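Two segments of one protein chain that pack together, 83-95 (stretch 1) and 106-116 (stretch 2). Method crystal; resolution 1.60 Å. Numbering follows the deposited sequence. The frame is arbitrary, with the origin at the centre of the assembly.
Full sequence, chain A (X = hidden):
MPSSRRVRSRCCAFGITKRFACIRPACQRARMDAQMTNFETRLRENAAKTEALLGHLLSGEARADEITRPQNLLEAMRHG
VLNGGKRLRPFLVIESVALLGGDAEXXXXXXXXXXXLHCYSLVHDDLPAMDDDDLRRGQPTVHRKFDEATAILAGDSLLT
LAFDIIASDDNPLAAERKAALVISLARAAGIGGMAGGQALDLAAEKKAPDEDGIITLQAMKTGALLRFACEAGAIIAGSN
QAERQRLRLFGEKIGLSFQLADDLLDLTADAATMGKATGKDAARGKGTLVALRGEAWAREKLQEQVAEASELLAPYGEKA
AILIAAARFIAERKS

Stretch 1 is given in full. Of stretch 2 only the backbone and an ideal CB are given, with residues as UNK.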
# COMPACT_ATOMS: atom_id res chain seq x y z
N ASN A 83 -16.42 -9.32 5.48
CA ASN A 83 -16.72 -10.19 4.32
C ASN A 83 -15.56 -11.03 3.80
O ASN A 83 -15.69 -11.68 2.76
CB ASN A 83 -17.15 -9.34 3.11
CG ASN A 83 -18.50 -8.69 3.26
OD1 ASN A 83 -18.82 -7.74 2.51
ND2 ASN A 83 -19.32 -9.18 4.20
N GLY A 84 -14.41 -10.99 4.48
CA GLY A 84 -13.16 -11.54 3.96
C GLY A 84 -12.98 -13.03 3.94
O GLY A 84 -12.05 -13.53 3.26
N GLY A 85 -13.84 -13.75 4.66
CA GLY A 85 -13.81 -15.21 4.65
C GLY A 85 -13.26 -15.85 5.91
O GLY A 85 -13.33 -15.29 6.99
N LYS A 86 -12.67 -17.04 5.73
CA LYS A 86 -12.36 -17.93 6.84
C LYS A 86 -10.96 -17.72 7.48
O LYS A 86 -10.60 -18.45 8.40
CB LYS A 86 -12.50 -19.38 6.37
CG LYS A 86 -13.93 -19.75 5.92
CD LYS A 86 -15.00 -19.24 6.87
CE LYS A 86 -16.33 -19.99 6.71
NZ LYS A 86 -16.32 -21.29 7.45
N ARG A 87 -10.21 -16.72 7.01
CA ARG A 87 -8.97 -16.31 7.63
C ARG A 87 -7.84 -17.35 7.50
O ARG A 87 -6.98 -17.46 8.36
CB ARG A 87 -9.16 -15.92 9.11
CG ARG A 87 -10.40 -15.11 9.39
CD ARG A 87 -10.49 -13.79 8.62
NE ARG A 87 -11.70 -13.09 9.02
CZ ARG A 87 -12.19 -11.99 8.45
NH1 ARG A 87 -11.60 -11.44 7.41
NH2 ARG A 87 -13.32 -11.47 8.93
N LEU A 88 -7.81 -18.05 6.38
CA LEU A 88 -6.71 -18.99 6.10
C LEU A 88 -5.35 -18.31 6.10
O LEU A 88 -4.36 -18.88 6.56
CB LEU A 88 -6.94 -19.69 4.76
CG LEU A 88 -5.84 -20.65 4.35
CD1 LEU A 88 -5.74 -21.80 5.34
CD2 LEU A 88 -6.07 -21.16 2.93
N ARG A 89 -5.26 -17.10 5.54
CA ARG A 89 -3.94 -16.46 5.43
C ARG A 89 -3.34 -16.13 6.82
O ARG A 89 -2.20 -16.52 7.11
CB ARG A 89 -4.00 -15.27 4.47
CG ARG A 89 -4.22 -15.78 3.04
CD ARG A 89 -4.67 -14.71 2.07
NE ARG A 89 -5.10 -15.29 0.80
CZ ARG A 89 -6.26 -15.90 0.60
NH1 ARG A 89 -7.16 -16.01 1.60
NH2 ARG A 89 -6.56 -16.39 -0.59
N PRO A 90 -4.10 -15.45 7.70
CA PRO A 90 -3.61 -15.31 9.07
C PRO A 90 -3.32 -16.63 9.78
O PRO A 90 -2.36 -16.72 10.54
CB PRO A 90 -4.74 -14.57 9.79
CG PRO A 90 -5.70 -14.18 8.81
CD PRO A 90 -5.33 -14.67 7.47
N PHE A 91 -4.14 -17.65 9.54
CA PHE A 91 -3.91 -18.96 10.12
C PHE A 91 -2.51 -19.44 9.78
O PHE A 91 -1.75 -19.92 10.64
CB PHE A 91 -4.95 -19.97 9.61
CG PHE A 91 -4.61 -21.38 9.92
CD1 PHE A 91 -5.09 -22.01 11.05
CD2 PHE A 91 -3.77 -22.10 9.07
CE1 PHE A 91 -4.75 -23.34 11.31
CE2 PHE A 91 -3.44 -23.42 9.35
CZ PHE A 91 -3.93 -24.02 10.45
N LEU A 92 -2.14 -19.30 8.50
CA LEU A 92 -0.86 -19.80 8.03
C LEU A 92 0.31 -19.01 8.65
O LEU A 92 1.34 -19.60 9.03
CB LEU A 92 -0.79 -19.78 6.49
CG LEU A 92 -1.72 -20.79 5.79
CD1 LEU A 92 -1.85 -20.45 4.30
CD2 LEU A 92 -1.22 -22.22 5.99
N VAL A 93 0.16 -17.70 8.78
CA VAL A 93 1.17 -16.89 9.45
C VAL A 93 1.36 -17.33 10.92
O VAL A 93 2.49 -17.65 11.38
CB VAL A 93 0.85 -15.40 9.40
CG1 VAL A 93 1.91 -14.61 10.18
CG2 VAL A 93 0.76 -14.91 7.93
N ILE A 94 0.26 -17.38 11.64
CA ILE A 94 0.26 -17.76 13.05
C ILE A 94 0.90 -19.14 13.23
O ILE A 94 1.72 -19.35 14.13
CB ILE A 94 -1.19 -17.76 13.60
CG1 ILE A 94 -1.72 -16.31 13.69
CG2 ILE A 94 -1.26 -18.45 14.98
CD1 ILE A 94 -3.21 -16.20 13.82
N GLU A 95 0.51 -20.09 12.39
CA GLU A 95 0.99 -21.47 12.57
C GLU A 95 2.42 -21.69 12.07
O GLU A 95 3.15 -22.51 12.61
CB GLU A 95 -0.01 -22.47 11.98
CG GLU A 95 -1.37 -22.46 12.74
CD GLU A 95 -1.24 -22.77 14.25
OE1 GLU A 95 -0.34 -23.56 14.64
OE2 GLU A 95 -2.06 -22.27 15.08
N UNK A 106 3.73 -11.19 17.48
CA UNK A 106 4.18 -10.70 16.17
C UNK A 106 3.46 -11.45 15.04
O UNK A 106 3.01 -10.85 14.06
CB UNK A 106 5.70 -10.86 16.03
N UNK A 107 3.31 -12.76 15.21
CA UNK A 107 2.53 -13.57 14.27
C UNK A 107 1.10 -13.08 14.09
O UNK A 107 0.59 -13.01 12.96
CB UNK A 107 2.51 -15.03 14.74
N UNK A 108 0.45 -12.73 15.20
CA UNK A 108 -0.91 -12.21 15.16
C UNK A 108 -0.99 -10.87 14.41
O UNK A 108 -1.88 -10.66 13.59
CB UNK A 108 -1.44 -12.05 16.58
N UNK A 109 -0.04 -9.97 14.69
CA UNK A 109 -0.02 -8.66 14.02
C UNK A 109 0.23 -8.82 12.53
O UNK A 109 -0.47 -8.20 11.72
CB UNK A 109 1.05 -7.75 14.63
N UNK A 110 1.22 -9.64 12.17
CA UNK A 110 1.50 -9.85 10.72
C UNK A 110 0.34 -10.55 10.02
O UNK A 110 -0.01 -10.18 8.90
CB UNK A 110 2.78 -10.67 10.53
N UNK A 111 -0.30 -11.52 10.68
CA UNK A 111 -1.50 -12.15 10.14
C UNK A 111 -2.61 -11.13 9.89
O UNK A 111 -3.27 -11.15 8.85
CB UNK A 111 -2.00 -13.24 11.09
N UNK A 112 -2.82 -10.23 10.85
CA UNK A 112 -3.84 -9.19 10.69
C UNK A 112 -3.54 -8.28 9.50
O UNK A 112 -4.42 -7.93 8.74
CB UNK A 112 -3.95 -8.35 11.97
N UNK A 113 -2.27 -7.89 9.38
CA UNK A 113 -1.82 -7.09 8.25
C UNK A 113 -2.12 -7.78 6.94
O UNK A 113 -2.69 -7.18 6.01
CB UNK A 113 -0.32 -6.80 8.36
N UNK A 114 -1.75 -9.06 6.87
CA UNK A 114 -1.97 -9.83 5.65
C UNK A 114 -3.45 -9.96 5.33
O UNK A 114 -3.87 -9.89 4.16
CB UNK A 114 -1.34 -11.22 5.78
N UNK A 115 -4.27 -10.12 6.37
CA UNK A 115 -5.70 -10.18 6.17
C UNK A 115 -6.28 -8.86 5.64
O UNK A 115 -7.19 -8.85 4.79
CB UNK A 115 -6.38 -10.56 7.49
N UNK A 116 -5.79 -7.73 6.17
CA UNK A 116 -6.22 -6.43 5.65
C UNK A 116 -5.94 -6.36 4.16
O UNK A 116 -6.76 -5.91 3.39
CB UNK A 116 -5.52 -5.28 6.38

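Stretch 2 is helical throughout and runs nearly antiparallel to helix 88-95, at 156°. The axes approach to 8.1 Å.

Position 106 is out of reach of stretch 1, which sets no demand on it. It is A106.

At position 107 the CB points toward stretch 1. An ideal CB would lie 3.9 Å from I94 CA and 4.3 Å from V93 O, so only a small residue looks comfortable: glycine, alanine or perhaps serine. The residue is G107. V93 CG1 lies 3.5 Å from G107 O, a contact with the backbone.

Position 108 points its CB away, but the ideal CB is still 5.2 Å from I94 CG1. A long apolar side chain could reach I94; a short or polar one would also be tolerated. It is L108, and L108 CD1 meets I94 CD1 at 4.1 Å.

Position 109 points away, unrestricted by stretch 1. It is H109.

Position 110 points sideways, with its ideal CB 4.0 Å from V93 CG1. Alanine, valine or another modest apolar residue would suit. It is V110, and V110 CG1 lies 4.1 Å from V93 CG1.

Position 111 is the tightest. Its CA is 3.9 Å from P90 CA, and its CB direction is toward stretch 1. An ideal CB of 111 would stand 3.3 Å from P90 CA and be crowded by G107 O, 3.2 Å from that same CB. Glycine is strongly favoured. It is G111, which leaves P90 room. With G107, V110 and position 114, it forms the hole that takes the V93 side chain.

Position 112 points away and 113 is out of reach. They are A112 and A113.

Position 114 points toward stretch 1. Its ideal CB is 4.8 Å from V93 CG2 and 5.0 Å from R89 CB, leaving room for a larger apolar residue such as leucine, isoleucine or methionine. It is L114. L114 CD2 lies 3.7 Å from both V93 CG2 and R89 CB.

Position 115 does likewise. Its ideal CB is 3.9 Å from P90 CG and 5.3 Å from R87 NH1, so an acid is attractive; glutamine or asparagine could also accept from the arginine. It is E115. R87 NH1 donates to E115 OE2 at 2.8 Å in a salt bridge, with the oxygen at the guanidinium edge. One water links E115 OE2 to G84 O and R87 N; another links E115 OE1 to R89 N and R89 NH1.

Position 116 is out of reach. It is C116.

Stretch 2 (106-116) AGLHVGAALEC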
# COMPACT_ATOMS: atom_id res chain seq x y z
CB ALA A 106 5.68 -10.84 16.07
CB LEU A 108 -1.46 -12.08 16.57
CG LEU A 108 -2.94 -11.75 16.68
CD1 LEU A 108 -3.79 -12.90 16.16
CD2 LEU A 108 -3.29 -11.40 18.13
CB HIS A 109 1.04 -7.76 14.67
CG HIS A 109 0.53 -7.07 15.89
ND1 HIS A 109 0.19 -7.76 17.03
CD2 HIS A 109 0.19 -5.79 16.11
CE1 HIS A 109 -0.31 -6.92 17.92
NE2 HIS A 109 -0.32 -5.71 17.38
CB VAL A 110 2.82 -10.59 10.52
CG1 VAL A 110 3.06 -10.89 9.05
CG2 VAL A 110 3.94 -9.74 11.11
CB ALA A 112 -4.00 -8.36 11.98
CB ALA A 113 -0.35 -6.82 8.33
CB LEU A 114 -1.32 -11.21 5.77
CG LEU A 114 -1.49 -12.16 4.58
CD1 LEU A 114 -0.95 -11.53 3.28
CD2 LEU A 114 -0.81 -13.50 4.88
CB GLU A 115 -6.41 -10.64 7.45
CG GLU A 115 -7.88 -11.01 7.26
CD GLU A 115 -8.18 -12.17 6.29
OE1 GLU A 115 -7.26 -12.91 5.87
OE2 GLU A 115 -9.35 -12.36 5.93
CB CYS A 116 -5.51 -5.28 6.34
SG CYS A 116 -6.16 -4.91 7.97
O HOH W 1 -10.13 -14.69 4.93
O HOH W 2 -7.34 -15.23 4.45
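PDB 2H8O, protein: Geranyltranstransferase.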